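Local coordinates for protein aspartokinase (Synechocystis, PDB 3L76) that probably phosphorylates the beta-carboxyl group of L-aspartate with ATP, opening the pathways to lysine and threonine, and binds both amino acids at its ACT domains, at residues 373-377 against 459-464; 379-384 against 407-411; 465-471 against 504-509. One frame throughout, in Å; residues are numbered along the deposited sequence.

Contact 1 of 3, residues 373-377 against 459-464; sequences AKMFK and AAQLFT. With THR (threonine), chain D.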
# COMPACT_ATOMS: atom_id res chain seq x y z
N ALA A 373 13.00 -9.76 -34.63
CA ALA A 373 14.42 -9.51 -34.87
C ALA A 373 15.28 -10.63 -34.29
O ALA A 373 16.26 -11.07 -34.89
CB ALA A 373 14.82 -8.18 -34.28
N LYS A 374 14.91 -11.08 -33.10
CA LYS A 374 15.65 -12.15 -32.45
C LYS A 374 15.46 -13.49 -33.18
O LYS A 374 16.38 -14.29 -33.27
CB LYS A 374 15.25 -12.27 -30.99
CG LYS A 374 16.00 -13.37 -30.26
CD LYS A 374 15.55 -13.46 -28.83
CE LYS A 374 16.24 -14.60 -28.09
NZ LYS A 374 15.45 -14.97 -26.88
N MET A 375 14.26 -13.73 -33.70
CA MET A 375 14.07 -14.89 -34.57
C MET A 375 15.05 -14.87 -35.74
O MET A 375 15.80 -15.82 -35.96
CB MET A 375 12.65 -14.95 -35.09
CG MET A 375 12.38 -16.22 -35.87
SD MET A 375 10.77 -16.19 -36.66
CE MET A 375 10.70 -17.87 -37.24
N PHE A 376 15.04 -13.77 -36.49
CA PHE A 376 15.92 -13.60 -37.66
C PHE A 376 17.41 -13.72 -37.32
O PHE A 376 18.16 -14.33 -38.07
CB PHE A 376 15.65 -12.26 -38.37
CG PHE A 376 14.18 -12.04 -38.71
CD1 PHE A 376 13.30 -13.12 -38.84
CD2 PHE A 376 13.68 -10.76 -38.90
CE1 PHE A 376 11.95 -12.92 -39.16
CE2 PHE A 376 12.34 -10.54 -39.21
CZ PHE A 376 11.47 -11.60 -39.35
N LYS A 377 17.82 -13.15 -36.20
CA LYS A 377 19.22 -13.26 -35.77
C LYS A 377 19.60 -14.71 -35.45
O LYS A 377 20.65 -15.19 -35.87
CB LYS A 377 19.48 -12.38 -34.54
CG LYS A 377 20.88 -12.51 -33.95
CD LYS A 377 20.95 -11.99 -32.51
CE LYS A 377 22.28 -12.34 -31.82
NZ LYS A 377 23.46 -11.73 -32.50
N ALA A 459 17.70 -9.46 -42.86
CA ALA A 459 16.51 -9.13 -42.08
C ALA A 459 16.83 -8.92 -40.60
O ALA A 459 16.27 -8.04 -39.95
CB ALA A 459 15.45 -10.23 -42.22
N ALA A 460 17.72 -9.75 -40.07
CA ALA A 460 18.17 -9.60 -38.69
C ALA A 460 18.69 -8.20 -38.44
O ALA A 460 18.28 -7.54 -37.49
CB ALA A 460 19.27 -10.64 -38.36
N GLN A 461 19.57 -7.73 -39.31
CA GLN A 461 20.21 -6.44 -39.08
C GLN A 461 19.26 -5.25 -39.24
O GLN A 461 19.40 -4.25 -38.53
CB GLN A 461 21.51 -6.30 -39.90
CG GLN A 461 21.47 -5.38 -41.09
CD GLN A 461 22.78 -5.41 -41.86
OE1 GLN A 461 23.58 -6.34 -41.71
NE2 GLN A 461 23.02 -4.39 -42.68
N LEU A 462 18.27 -5.38 -40.11
CA LEU A 462 17.31 -4.31 -40.31
C LEU A 462 16.34 -4.23 -39.14
O LEU A 462 16.05 -3.15 -38.63
CB LEU A 462 16.53 -4.54 -41.60
CG LEU A 462 17.37 -4.46 -42.88
CD1 LEU A 462 16.66 -5.15 -44.01
CD2 LEU A 462 17.70 -3.01 -43.24
N PHE A 463 15.86 -5.39 -38.70
CA PHE A 463 14.89 -5.40 -37.63
C PHE A 463 15.51 -5.27 -36.25
O PHE A 463 14.85 -4.77 -35.34
CB PHE A 463 13.93 -6.59 -37.75
CG PHE A 463 13.01 -6.45 -38.90
CD1 PHE A 463 11.92 -5.63 -38.80
CD2 PHE A 463 13.27 -7.08 -40.09
CE1 PHE A 463 11.08 -5.46 -39.88
CE2 PHE A 463 12.44 -6.91 -41.16
CZ PHE A 463 11.35 -6.09 -41.06
N THR A 464 16.78 -5.67 -36.11
CA THR A 464 17.48 -5.43 -34.85
C THR A 464 17.63 -3.94 -34.61
O THR A 464 17.45 -3.46 -33.49
CB THR A 464 18.88 -6.08 -34.82
OG1 THR A 464 18.74 -7.49 -34.77
CG2 THR A 464 19.66 -5.63 -33.59
N THR D . 17.26 -13.69 -47.05
CA THR D . 17.48 -12.56 -46.14
C THR D . 17.81 -13.08 -44.75
O THR D . 17.70 -14.29 -44.49
CB THR D . 16.25 -11.64 -46.05
OG1 THR D . 15.13 -12.39 -45.55
CG2 THR D . 15.92 -11.03 -47.42
OXT THR D . 18.20 -12.28 -43.89
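Two helices from different ACT domains, 371-381 and 458-468, pack here across a domain-domain interface, within the four-ACT regulatory portion of the chain. The axes of the short segments run 154° apart, close to antiparallel, and approach to 8.0 Å. Small side chains permit this spacing: CB of Ala373 lies 3.6 Å from O of Phe463, and CB of Ala460 lies 3.6 Å from N of Lys377. Phe376 and Phe463 both adopt chi1 m, but chi2 differs, -23° against -78°. Phe376 turns its ring edge toward the face of Phe463 in an offset edge-to-face pair, with centroids 5.7 Å apart and planes at 69°; the closest atoms are CE2 of Phe376 and CD2 of Phe463, at 3.7 Å. Both rings also rest on Ile476 of strand 475-479. At the margin, Lys377 is t at chi1 through chi3, and its chain leads away from the partner helix. Thr464, chi1 m, folds its hydroxyl back on its own helix, OG1 donating to O of Ala460 at 2.8 Å. The interface adjoins a threonine pocket, also lined by Asn385 and Ile386 from the other ACT domain: Ala459 N donates to OXT of the bound threonine at 3.0 Å, with an N-H...O angle of 161°.

Contact 2 of 3, residues 379-384 against 407-411; sequences LADVGV and RAIAA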
# COMPACT_ATOMS: atom_id res chain seq x y z
N LEU A 379 18.35 -17.51 -36.62
CA LEU A 379 18.52 -18.21 -37.89
C LEU A 379 19.79 -17.78 -38.62
O LEU A 379 20.57 -18.60 -39.11
CB LEU A 379 17.30 -18.02 -38.79
CG LEU A 379 15.99 -18.56 -38.19
CD1 LEU A 379 14.84 -18.32 -39.11
CD2 LEU A 379 16.11 -20.03 -37.88
N ALA A 380 20.01 -16.47 -38.67
CA ALA A 380 21.23 -15.95 -39.30
C ALA A 380 22.48 -16.49 -38.62
O ALA A 380 23.44 -16.85 -39.28
CB ALA A 380 21.24 -14.44 -39.30
N ASP A 381 22.47 -16.53 -37.29
CA ASP A 381 23.66 -16.96 -36.56
C ASP A 381 23.96 -18.41 -36.84
O ASP A 381 25.10 -18.85 -36.71
CB ASP A 381 23.52 -16.72 -35.06
CG ASP A 381 23.59 -15.26 -34.69
OD1 ASP A 381 24.24 -14.49 -35.44
OD2 ASP A 381 23.00 -14.89 -33.66
N VAL A 382 22.94 -19.17 -37.24
CA VAL A 382 23.16 -20.58 -37.51
C VAL A 382 23.22 -20.85 -39.04
O VAL A 382 23.18 -21.99 -39.51
CB VAL A 382 22.14 -21.46 -36.73
CG1 VAL A 382 20.86 -21.68 -37.50
CG2 VAL A 382 22.77 -22.78 -36.32
N GLY A 383 23.36 -19.76 -39.80
CA GLY A 383 23.58 -19.83 -41.23
C GLY A 383 22.37 -20.12 -42.12
O GLY A 383 22.55 -20.42 -43.29
N VAL A 384 21.15 -20.05 -41.61
CA VAL A 384 20.02 -20.37 -42.48
C VAL A 384 19.35 -19.13 -43.07
O VAL A 384 19.03 -18.19 -42.35
CB VAL A 384 18.99 -21.37 -41.84
CG1 VAL A 384 19.54 -22.01 -40.58
CG2 VAL A 384 17.66 -20.73 -41.60
N ARG A 407 18.73 -27.53 -37.94
CA ARG A 407 19.57 -26.58 -37.23
C ARG A 407 18.78 -25.33 -36.88
O ARG A 407 19.05 -24.68 -35.87
CB ARG A 407 20.89 -26.29 -37.96
CG ARG A 407 20.80 -25.59 -39.31
CD ARG A 407 22.06 -25.86 -40.19
NE ARG A 407 23.26 -26.18 -39.41
CZ ARG A 407 24.27 -25.34 -39.18
NH1 ARG A 407 24.26 -24.11 -39.68
NH2 ARG A 407 25.31 -25.74 -38.46
N ALA A 408 17.76 -25.05 -37.69
CA ALA A 408 16.93 -23.87 -37.47
C ALA A 408 16.02 -24.04 -36.24
O ALA A 408 15.90 -23.13 -35.41
CB ALA A 408 16.10 -23.57 -38.72
N ILE A 409 15.39 -25.21 -36.13
CA ILE A 409 14.50 -25.54 -35.02
C ILE A 409 15.24 -25.63 -33.71
O ILE A 409 14.76 -25.19 -32.67
CB ILE A 409 13.85 -26.92 -35.21
CG1 ILE A 409 12.81 -26.87 -36.33
CG2 ILE A 409 13.22 -27.41 -33.88
CD1 ILE A 409 12.44 -28.25 -36.83
N ALA A 410 16.41 -26.25 -33.76
CA ALA A 410 17.20 -26.42 -32.55
C ALA A 410 17.60 -25.05 -32.06
O ALA A 410 17.54 -24.78 -30.86
CB ALA A 410 18.44 -27.24 -32.82
N ALA A 411 18.00 -24.18 -32.99
CA ALA A 411 18.47 -22.85 -32.64
C ALA A 411 17.36 -22.00 -32.04
O ALA A 411 17.61 -21.25 -31.11
CB ALA A 411 19.06 -22.14 -33.84
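Within one ACT domain, the C-terminal end of helix 371-381 and the turn after it pack against helix 405-415, the two helices covering the beta-sheet through contacts such as Leu379 and Ala408 on Ile358. The fit sets branched side chains against small ones. Leu379 (chi1 m, chi2 t) sends CD2 to within 3.6 Å of CB of Ala408, and Val384 reaches the same methyl group from CG1 at 4.2 Å, so a single alanine receives two bulges. Val382 is the most covered residue, giving 77 Å² to the partner helix; its CG1 stands 4.1 Å from CB of Ala411, while its CG2 lies over one face of the Arg407 guanidinium, 3.9 Å from NH1. The aliphatic part of Arg407 flanks Val384, CG to CG1 being 4.0 Å. The turn that presents these valines is a Schellman motif with Gly383, at positive phi, as its C-prime residue: Gly383 N bonds to O of Ala380 at 3.0 Å, and Val384 N to O of Leu379 at 2.9 Å.

Contact 3 of 3, residues 465-471 against 504-509; sequences ALAEANI and QAEAIL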
# COMPACT_ATOMS: atom_id res chain seq x y z
N ALA A 465 17.95 -3.21 -35.68
CA ALA A 465 18.11 -1.77 -35.64
C ALA A 465 16.86 -1.06 -35.14
O ALA A 465 16.94 -0.20 -34.26
CB ALA A 465 18.52 -1.25 -37.00
N LEU A 466 15.72 -1.41 -35.71
CA LEU A 466 14.45 -0.84 -35.28
C LEU A 466 14.13 -1.19 -33.82
O LEU A 466 13.57 -0.39 -33.08
CB LEU A 466 13.31 -1.32 -36.18
CG LEU A 466 13.27 -0.88 -37.64
CD1 LEU A 466 12.18 -1.62 -38.42
CD2 LEU A 466 13.07 0.62 -37.70
N ALA A 467 14.47 -2.41 -33.42
CA ALA A 467 14.12 -2.88 -32.10
C ALA A 467 14.99 -2.23 -31.03
O ALA A 467 14.57 -2.04 -29.90
CB ALA A 467 14.23 -4.39 -32.03
N GLU A 468 16.22 -1.88 -31.39
CA GLU A 468 17.11 -1.25 -30.44
C GLU A 468 16.65 0.18 -30.15
O GLU A 468 17.06 0.78 -29.17
CB GLU A 468 18.56 -1.28 -30.94
CG GLU A 468 19.24 -2.62 -30.71
CD GLU A 468 20.59 -2.72 -31.40
OE1 GLU A 468 20.88 -1.89 -32.29
OE2 GLU A 468 21.37 -3.63 -31.06
N ALA A 469 15.77 0.70 -31.00
CA ALA A 469 15.18 2.01 -30.82
C ALA A 469 13.78 1.90 -30.22
O ALA A 469 13.02 2.86 -30.19
CB ALA A 469 15.12 2.77 -32.17
N ASN A 470 13.43 0.70 -29.77
CA ASN A 470 12.17 0.50 -29.07
C ASN A 470 10.95 0.60 -29.96
O ASN A 470 9.82 0.72 -29.48
CB ASN A 470 12.05 1.47 -27.90
CG ASN A 470 11.74 0.77 -26.60
OD1 ASN A 470 11.02 -0.23 -26.58
ND2 ASN A 470 12.28 1.30 -25.51
N ILE A 471 11.15 0.56 -31.27
CA ILE A 471 10.02 0.51 -32.18
C ILE A 471 9.52 -0.92 -32.35
O ILE A 471 10.26 -1.81 -32.75
CB ILE A 471 10.38 1.09 -33.55
CG1 ILE A 471 10.82 2.55 -33.40
CG2 ILE A 471 9.19 0.95 -34.50
CD1 ILE A 471 11.46 3.13 -34.66
N GLN A 504 10.99 7.95 -37.64
CA GLN A 504 12.18 7.42 -36.97
C GLN A 504 12.62 6.09 -37.60
O GLN A 504 13.81 5.85 -37.78
CB GLN A 504 11.94 7.26 -35.48
CG GLN A 504 13.23 7.02 -34.69
CD GLN A 504 12.97 6.55 -33.26
OE1 GLN A 504 11.82 6.44 -32.82
NE2 GLN A 504 14.04 6.26 -32.54
N ALA A 505 11.65 5.25 -37.95
CA ALA A 505 11.97 3.99 -38.62
C ALA A 505 12.73 4.22 -39.92
O ALA A 505 13.79 3.64 -40.15
CB ALA A 505 10.71 3.20 -38.86
N GLU A 506 12.18 5.07 -40.78
CA GLU A 506 12.84 5.40 -42.05
C GLU A 506 14.24 5.93 -41.79
O GLU A 506 15.21 5.52 -42.43
CB GLU A 506 12.01 6.42 -42.80
CG GLU A 506 12.65 6.92 -44.08
CD GLU A 506 11.76 7.91 -44.82
OE1 GLU A 506 11.76 7.88 -46.07
OE2 GLU A 506 11.08 8.73 -44.16
N ALA A 507 14.34 6.82 -40.82
CA ALA A 507 15.59 7.45 -40.46
C ALA A 507 16.63 6.46 -39.96
O ALA A 507 17.83 6.66 -40.16
CB ALA A 507 15.35 8.52 -39.42
N ILE A 508 16.18 5.40 -39.28
CA ILE A 508 17.09 4.37 -38.78
C ILE A 508 17.62 3.49 -39.92
O ILE A 508 18.80 3.15 -39.97
CB ILE A 508 16.39 3.49 -37.73
CG1 ILE A 508 15.96 4.34 -36.54
CG2 ILE A 508 17.29 2.33 -37.29
CD1 ILE A 508 14.93 3.68 -35.65
N LEU A 509 16.76 3.14 -40.86
CA LEU A 509 17.13 2.21 -41.91
C LEU A 509 17.94 2.81 -43.07
O LEU A 509 18.72 2.10 -43.70
CB LEU A 509 15.89 1.48 -42.45
CG LEU A 509 15.03 0.67 -41.48
CD1 LEU A 509 13.76 0.20 -42.15
CD2 LEU A 509 15.82 -0.51 -40.91
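Ala465 begins the packing, its CB directed at helix 499-512 and 3.8 Å from CG2 of Ile508. Next comes Leu466, whose CB starts sideways, although the m,t rotamer carries CD2 across to 3.7 Å from CB of Ala505 and 4.1 Å from CD1 of Ile508; its CG is 4.2 Å from CD2 of Leu509. With 62 Å² covered, Leu466 is the largest contributor of its segment. Both leucines also touch Phe495 of strand 490-498, which places the contact between two helices and the sheet of one ACT domain. After Glu468 the chain turns, and Ala469 sets its CB 3.6 Å from CD1 of Ile508 and 3.7 Å from NE2 of Gln504. Asn470, at positive phi, is the C-prime residue of a Schellman motif: its N bonds to O of Ala467 at 3.0 Å and Ile471 N to O of Leu466 at 3.2 Å. Ile471 then points back toward the helix, its CD1 3.7 Å from CD1 of Ile508 and 3.8 Å from OE1 of Gln504.

Overall arrangement
Following the chain from its N-terminal kinase region into the ACT repeats, helix 371-381 comes first and serves two contacts. Contact 2 closes early: 22 residues separate 384 from 407, half of them strand, so it ties together the two helices of a single ACT domain. It lies wholly within the longer loop of contact 1, whose 81 intervening residues lead into the next ACT domain and helix 458-468. That helix also opens contact 3, which follows contact 1 in series and spans 32 residues to helix 499-512. Contacts 1 and 3 meet directly, Leu462 O being 3.5 Å from Leu509 CD2, whereas contacts 2 and 3 stay about 12 Å apart at nearest atoms. The helix order in space is thus 405-415, 371-381, 458-468, 499-512.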